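Local structure of sporozoite-specific SAG protein (Toxoplasma gondii, 2X28) at residues T154-G159 with Y219-S224; S187-A192 with Q215-R220. The protein is a surface antigen of the sporozoite stage, built from two SRS domains, and probably acts at the parasite surface, perhaps in host-cell attachment. All coordinates share one frame; numbering follows the deposited sequence.

Interaction 1: residues T154-G159 with Y219-S224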
loop_
_atom_site.group_PDB
_atom_site.type_symbol
_atom_site.label_atom_id
_atom_site.label_comp_id
_atom_site.label_asym_id
_atom_site.label_seq_id
_atom_site.Cartn_x
_atom_site.Cartn_y
_atom_site.Cartn_z
ATOM N N THR A 154 2.000 -7.413 6.359
ATOM C CA THR A 154 1.357 -6.901 7.552
ATOM C C THR A 154 2.474 -6.377 8.468
ATOM O O THR A 154 3.586 -6.911 8.445
ATOM C CB THR A 154 0.396 -7.962 8.191
ATOM O OG1 THR A 154 -0.475 -7.361 9.166
ATOM C CG2 THR A 154 1.126 -9.128 8.789
ATOM N N SER A 155 2.191 -5.300 9.208
ATOM C CA SER A 155 3.155 -4.602 10.060
ATOM C C SER A 155 2.609 -4.361 11.484
ATOM O O SER A 155 1.408 -4.214 11.693
ATOM C CB SER A 155 3.530 -3.243 9.467
ATOM O OG SER A 155 3.989 -3.359 8.150
ATOM N N PHE A 156 3.519 -4.312 12.455
ATOM C CA PHE A 156 3.159 -4.122 13.853
ATOM C C PHE A 156 4.352 -3.437 14.562
ATOM O O PHE A 156 5.450 -3.336 14.016
ATOM C CB PHE A 156 2.763 -5.475 14.501
ATOM C CG PHE A 156 3.864 -6.531 14.449
ATOM C CD1 PHE A 156 4.805 -6.637 15.490
ATOM C CD2 PHE A 156 3.957 -7.441 13.358
ATOM C CE1 PHE A 156 5.828 -7.630 15.440
ATOM C CE2 PHE A 156 4.969 -8.409 13.305
ATOM C CZ PHE A 156 5.898 -8.523 14.342
ATOM N N VAL A 157 4.143 -2.943 15.765
ATOM C CA VAL A 157 5.232 -2.279 16.465
ATOM C C VAL A 157 5.403 -2.994 17.771
ATOM O O VAL A 157 4.428 -3.304 18.431
ATOM C CB VAL A 157 4.901 -0.800 16.689
ATOM C CG1 VAL A 157 5.722 -0.182 17.795
ATOM C CG2 VAL A 157 5.056 -0.006 15.375
ATOM N N CYS A 158 6.649 -3.271 18.133
ATOM C CA CYS A 158 6.977 -3.710 19.488
ATOM C C CYS A 158 7.143 -2.438 20.302
ATOM O O CYS A 158 8.193 -1.815 20.279
ATOM C CB CYS A 158 8.242 -4.558 19.477
ATOM S SG CYS A 158 7.993 -6.230 18.707
ATOM N N GLY A 159 6.089 -2.028 21.003
ATOM C CA GLY A 159 6.097 -0.678 21.609
ATOM C C GLY A 159 6.065 -0.688 23.122
ATOM O O GLY A 159 6.072 -1.770 23.733
ATOM N N TYR A 219 5.318 -14.101 16.669
ATOM C CA TYR A 219 6.477 -13.306 17.102
ATOM C C TYR A 219 6.192 -12.790 18.519
ATOM O O TYR A 219 5.040 -12.752 18.971
ATOM C CB TYR A 219 6.689 -12.106 16.162
ATOM C CG TYR A 219 7.049 -12.469 14.717
ATOM C CD1 TYR A 219 8.284 -13.072 14.413
ATOM C CD2 TYR A 219 6.152 -12.240 13.657
ATOM C CE1 TYR A 219 8.607 -13.418 13.113
ATOM C CE2 TYR A 219 6.492 -12.594 12.328
ATOM C CZ TYR A 219 7.730 -13.161 12.084
ATOM O OH TYR A 219 8.089 -13.514 10.822
ATOM N N ARG A 220 7.235 -12.403 19.225
ATOM C CA ARG A 220 7.072 -11.888 20.567
ATOM C C ARG A 220 7.664 -10.513 20.576
ATOM O O ARG A 220 8.764 -10.288 20.069
ATOM C CB ARG A 220 7.763 -12.812 21.616
ATOM C CG ARG A 220 6.977 -14.086 21.966
ATOM C CD ARG A 220 7.869 -15.099 22.703
ATOM N NE ARG A 220 7.475 -15.397 24.068
ATOM C CZ ARG A 220 7.986 -14.807 25.142
ATOM N NH1 ARG A 220 8.905 -13.873 25.014
ATOM N NH2 ARG A 220 7.582 -15.148 26.346
ATOM N N CYS A 221 6.906 -9.579 21.116
ATOM C CA CYS A 221 7.457 -8.307 21.529
ATOM C C CYS A 221 7.674 -8.372 23.047
ATOM O O CYS A 221 6.708 -8.289 23.824
ATOM C CB CYS A 221 6.489 -7.157 21.155
ATOM S SG CYS A 221 6.208 -6.917 19.358
ATOM N N GLU A 222 8.936 -8.416 23.450
ATOM C CA GLU A 222 9.335 -8.680 24.833
ATOM C C GLU A 222 9.881 -7.425 25.487
ATOM O O GLU A 222 10.464 -6.628 24.825
ATOM C CB GLU A 222 10.466 -9.712 24.861
ATOM C CG GLU A 222 10.045 -11.121 24.462
ATOM C CD GLU A 222 11.117 -12.125 24.826
ATOM O OE1 GLU A 222 12.260 -11.702 25.153
ATOM O OE2 GLU A 222 10.817 -13.328 24.757
ATOM N N ASP A 223 9.656 -7.267 26.797
ATOM C CA ASP A 223 10.434 -6.329 27.608
ATOM C C ASP A 223 11.802 -6.890 27.990
ATOM O O ASP A 223 12.143 -8.015 27.619
ATOM C CB ASP A 223 9.640 -5.816 28.820
ATOM C CG ASP A 223 9.406 -6.862 29.908
ATOM O OD1 ASP A 223 10.153 -7.870 30.052
ATOM O OD2 ASP A 223 8.464 -6.619 30.653
ATOM N N SER A 224 12.581 -6.077 28.704
ATOM C CA SER A 224 13.911 -6.437 29.218
ATOM C C SER A 224 13.940 -7.669 30.147
ATOM O O SER A 224 14.997 -8.255 30.330
ATOM C CB SER A 224 14.473 -5.247 29.990
ATOM O OG SER A 224 13.604 -4.913 31.068
#
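Cys158 and Cys221 face each other across the gap between two sheets and close a disulfide, with SG of Cys158 bonded to SG of Cys221 at 2.0 Å. Each sulfur lies anti to its own carbonyl carbon, and the S-S torsion is -66°, a left-handed twist. Beside the bridge the packing stays tight. The Phe156 ring turns its edge to the sulfur, CE1 of Phe156 lying 4.0 Å from SG of Cys221, and the neighbouring CZ of Phe156 meets CD2 of Tyr219 at 3.8 Å. The two ring planes differ by just 27°, yet the rings are slid so far apart, 5.9 Å between centroids, that they barely overlap. This is a beta sandwich: strands 152-158 and 215-222 belong to different sheets, run roughly parallel at 30°, and send alternate side chains inward, as in other SRS domains with disulfide-linked sheets. Leu143, Leu145 and Val231 pack on Phe156 as well. Val157 and Arg220 instead set out from the backbone away from the opposing strand, and both are partly exposed. Past Cys221 the chain leaves the contact through Asp223, whose OD1 accepts hydrogen bonds from N of Ser225 and N of Lys227.

Interaction 2: residues S187-A192 with Q215-R220. With CD (cadmium ion), chain F.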
loop_
_atom_site.group_PDB
_atom_site.type_symbol
_atom_site.label_atom_id
_atom_site.label_comp_id
_atom_site.label_asym_id
_atom_site.label_seq_id
_atom_site.Cartn_x
_atom_site.Cartn_y
_atom_site.Cartn_z
ATOM N N SER A 187 10.544 -22.113 6.375
ATOM C CA SER A 187 10.136 -23.547 6.615
ATOM C C SER A 187 8.620 -23.682 6.730
ATOM O O SER A 187 8.071 -24.781 6.642
ATOM C CB SER A 187 10.823 -24.171 7.836
ATOM O OG SER A 187 10.194 -23.815 9.065
ATOM N N LEU A 188 7.944 -22.557 6.902
ATOM C CA LEU A 188 6.477 -22.549 6.957
ATOM C C LEU A 188 5.877 -21.811 5.796
ATOM O O LEU A 188 4.861 -22.234 5.207
ATOM C CB LEU A 188 5.994 -21.913 8.268
ATOM C CG LEU A 188 6.381 -22.598 9.570
ATOM C CD1 LEU A 188 6.003 -21.655 10.752
ATOM C CD2 LEU A 188 5.700 -23.947 9.748
ATOM N N VAL A 189 6.467 -20.675 5.451
ATOM C CA VAL A 189 5.955 -19.897 4.333
ATOM C C VAL A 189 7.124 -19.650 3.432
ATOM O O VAL A 189 7.893 -18.731 3.667
ATOM C CB VAL A 189 5.290 -18.599 4.792
ATOM C CG1 VAL A 189 4.656 -17.834 3.550
ATOM C CG2 VAL A 189 4.221 -18.936 5.829
ATOM N N PRO A 190 7.335 -20.535 2.424
ATOM C CA PRO A 190 8.435 -20.261 1.485
ATOM C C PRO A 190 8.314 -18.874 0.879
ATOM O O PRO A 190 7.206 -18.438 0.627
ATOM C CB PRO A 190 8.246 -21.337 0.417
ATOM C CG PRO A 190 7.734 -22.519 1.182
ATOM C CD PRO A 190 6.730 -21.858 2.180
ATOM N N HIS A 191 9.448 -18.199 0.649
ATOM C CA HIS A 191 9.512 -16.825 0.048
ATOM C C HIS A 191 9.101 -15.630 0.921
ATOM O O HIS A 191 9.344 -14.480 0.524
ATOM C CB HIS A 191 8.752 -16.733 -1.294
ATOM C CG HIS A 191 9.048 -17.852 -2.232
ATOM N ND1 HIS A 191 10.322 -18.106 -2.702
ATOM C CD2 HIS A 191 8.256 -18.838 -2.717
ATOM C CE1 HIS A 191 10.290 -19.173 -3.472
ATOM N NE2 HIS A 191 9.048 -19.619 -3.510
ATOM N N ALA A 192 8.473 -15.885 2.070
ATOM C CA ALA A 192 8.130 -14.820 3.022
ATOM C C ALA A 192 9.392 -14.226 3.654
ATOM O O ALA A 192 10.439 -14.894 3.729
ATOM C CB ALA A 192 7.231 -15.346 4.068
ATOM N N GLN A 215 -1.080 -21.127 7.529
ATOM C CA GLN A 215 -0.124 -21.137 8.646
ATOM C C GLN A 215 -0.489 -20.106 9.727
ATOM O O GLN A 215 -1.200 -19.106 9.442
ATOM C CB GLN A 215 1.293 -20.828 8.134
ATOM C CG GLN A 215 1.736 -21.621 6.881
ATOM C CD GLN A 215 1.958 -23.058 7.213
ATOM O OE1 GLN A 215 1.713 -23.943 6.383
ATOM N NE2 GLN A 215 2.416 -23.321 8.436
ATOM N N LYS A 216 -0.038 -20.339 10.963
ATOM C CA LYS A 216 -0.097 -19.257 11.955
ATOM C C LYS A 216 1.297 -18.932 12.493
ATOM O O LYS A 216 1.894 -19.750 13.189
ATOM C CB LYS A 216 -1.141 -19.525 13.082
ATOM C CG LYS A 216 -2.623 -19.771 12.619
ATOM C CD LYS A 216 -3.636 -19.284 13.677
ATOM C CE LYS A 216 -4.960 -20.107 13.741
ATOM N NZ LYS A 216 -4.946 -21.193 14.812
ATOM N N LEU A 217 1.818 -17.750 12.150
ATOM C CA LEU A 217 3.167 -17.327 12.567
ATOM C C LEU A 217 3.105 -16.596 13.905
ATOM O O LEU A 217 2.162 -15.854 14.183
ATOM C CB LEU A 217 3.770 -16.411 11.524
ATOM C CG LEU A 217 4.505 -17.018 10.315
ATOM C CD1 LEU A 217 4.006 -18.397 9.999
ATOM C CD2 LEU A 217 4.319 -16.131 9.122
ATOM N N CYS A 218 4.065 -16.825 14.775
ATOM C CA CYS A 218 4.080 -16.018 15.984
ATOM C C CYS A 218 5.408 -15.328 16.191
ATOM O O CYS A 218 6.470 -15.897 15.951
ATOM C CB CYS A 218 3.681 -16.840 17.223
ATOM S SG CYS A 218 3.935 -15.927 18.802
ATOM N N TYR A 219 5.318 -14.101 16.669
ATOM C CA TYR A 219 6.477 -13.306 17.102
ATOM C C TYR A 219 6.192 -12.790 18.519
ATOM O O TYR A 219 5.040 -12.752 18.971
ATOM C CB TYR A 219 6.689 -12.106 16.162
ATOM C CG TYR A 219 7.049 -12.469 14.717
ATOM C CD1 TYR A 219 8.284 -13.072 14.413
ATOM C CD2 TYR A 219 6.152 -12.240 13.657
ATOM C CE1 TYR A 219 8.607 -13.418 13.113
ATOM C CE2 TYR A 219 6.492 -12.594 12.328
ATOM C CZ TYR A 219 7.730 -13.161 12.084
ATOM O OH TYR A 219 8.089 -13.514 10.822
ATOM N N ARG A 220 7.235 -12.403 19.225
ATOM C CA ARG A 220 7.072 -11.888 20.567
ATOM C C ARG A 220 7.664 -10.513 20.576
ATOM O O ARG A 220 8.764 -10.288 20.069
ATOM C CB ARG A 220 7.763 -12.812 21.616
ATOM C CG ARG A 220 6.977 -14.086 21.966
ATOM C CD ARG A 220 7.869 -15.099 22.703
ATOM N NE ARG A 220 7.475 -15.397 24.068
ATOM C CZ ARG A 220 7.986 -14.807 25.142
ATOM N NH1 ARG A 220 8.905 -13.873 25.014
ATOM N NH2 ARG A 220 7.582 -15.148 26.346
HETATM CD CD CD F . 8.030 -21.279 -4.593
#
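Gln215, near one end of strand 215-222, meets both Leu188 and Val189 of the loop that leads into strand 193-197. With CG anti to its carbonyl carbon (chi1 -47°), CG of Gln215 sits 3.8 Å from CG2 of Val189, the two side chains passing in opposite directions, and 3.6 Å from the carbonyl O of Leu188. A bend at chi2 then folds the terminal amide back against the flank of Leu188, in contact with its CB and CD2.

Lys216, next along, starts away from the loop, its side chain touching Leu232 and Thr234 of strand 228-235. Leu217 turns back. Its CB does not aim straight at the loop, but the end of the side chain comes closer, and CD1 of Leu217 touches CD1 of Leu188 at 3.9 Å and, more distantly, CG2 of Val189 at 4.2 Å. Val189 has CG1 anti to its backbone N (chi1 -176°), which leaves CG2 as the methyl that reaches the strand. Val173, Leu185 and Leu205 also touch Leu217, so the loop here covers an end of the core of the second SRS domain's beta sandwich. Beyond it, Cys218 forms a disulfide with Cys179.

From Val189 to Ala192 the loop makes a type II beta turn, closed by a weak hydrogen bond from N of Ala192 to O of Val189. His191, at the exposed corner, takes a positive phi of 74° and binds a cadmium ion through NE2 at 2.2 Å, well away from the strand. Between loop and strand the meeting is thus largely apolar, with the Gln215 amide and the Leu188 carbonyl as its polar margin, consistent with cohesion that comes mainly from excluding water rather than from directional bonds.

Both interactions draw on strand 215-222 within the second SRS domain and share Tyr219 and Arg220, although their centres lie about 15 Å apart and apart from these shared residues they do not meet. Interaction 2 uses the earlier part of the strand, where Gln215 and Leu217 meet the loop 187-192; interaction 1 uses the later part, tied covalently to strand 152-158. Leu205 of strand 202-207 connects them, touching Leu217 in one region and Tyr219 in the other. Each centre is about 21 Å from the centre of the chain. The cadmium ion bound by His191 lies on the loop side of interaction 2 and takes no part in the packing of interaction 1.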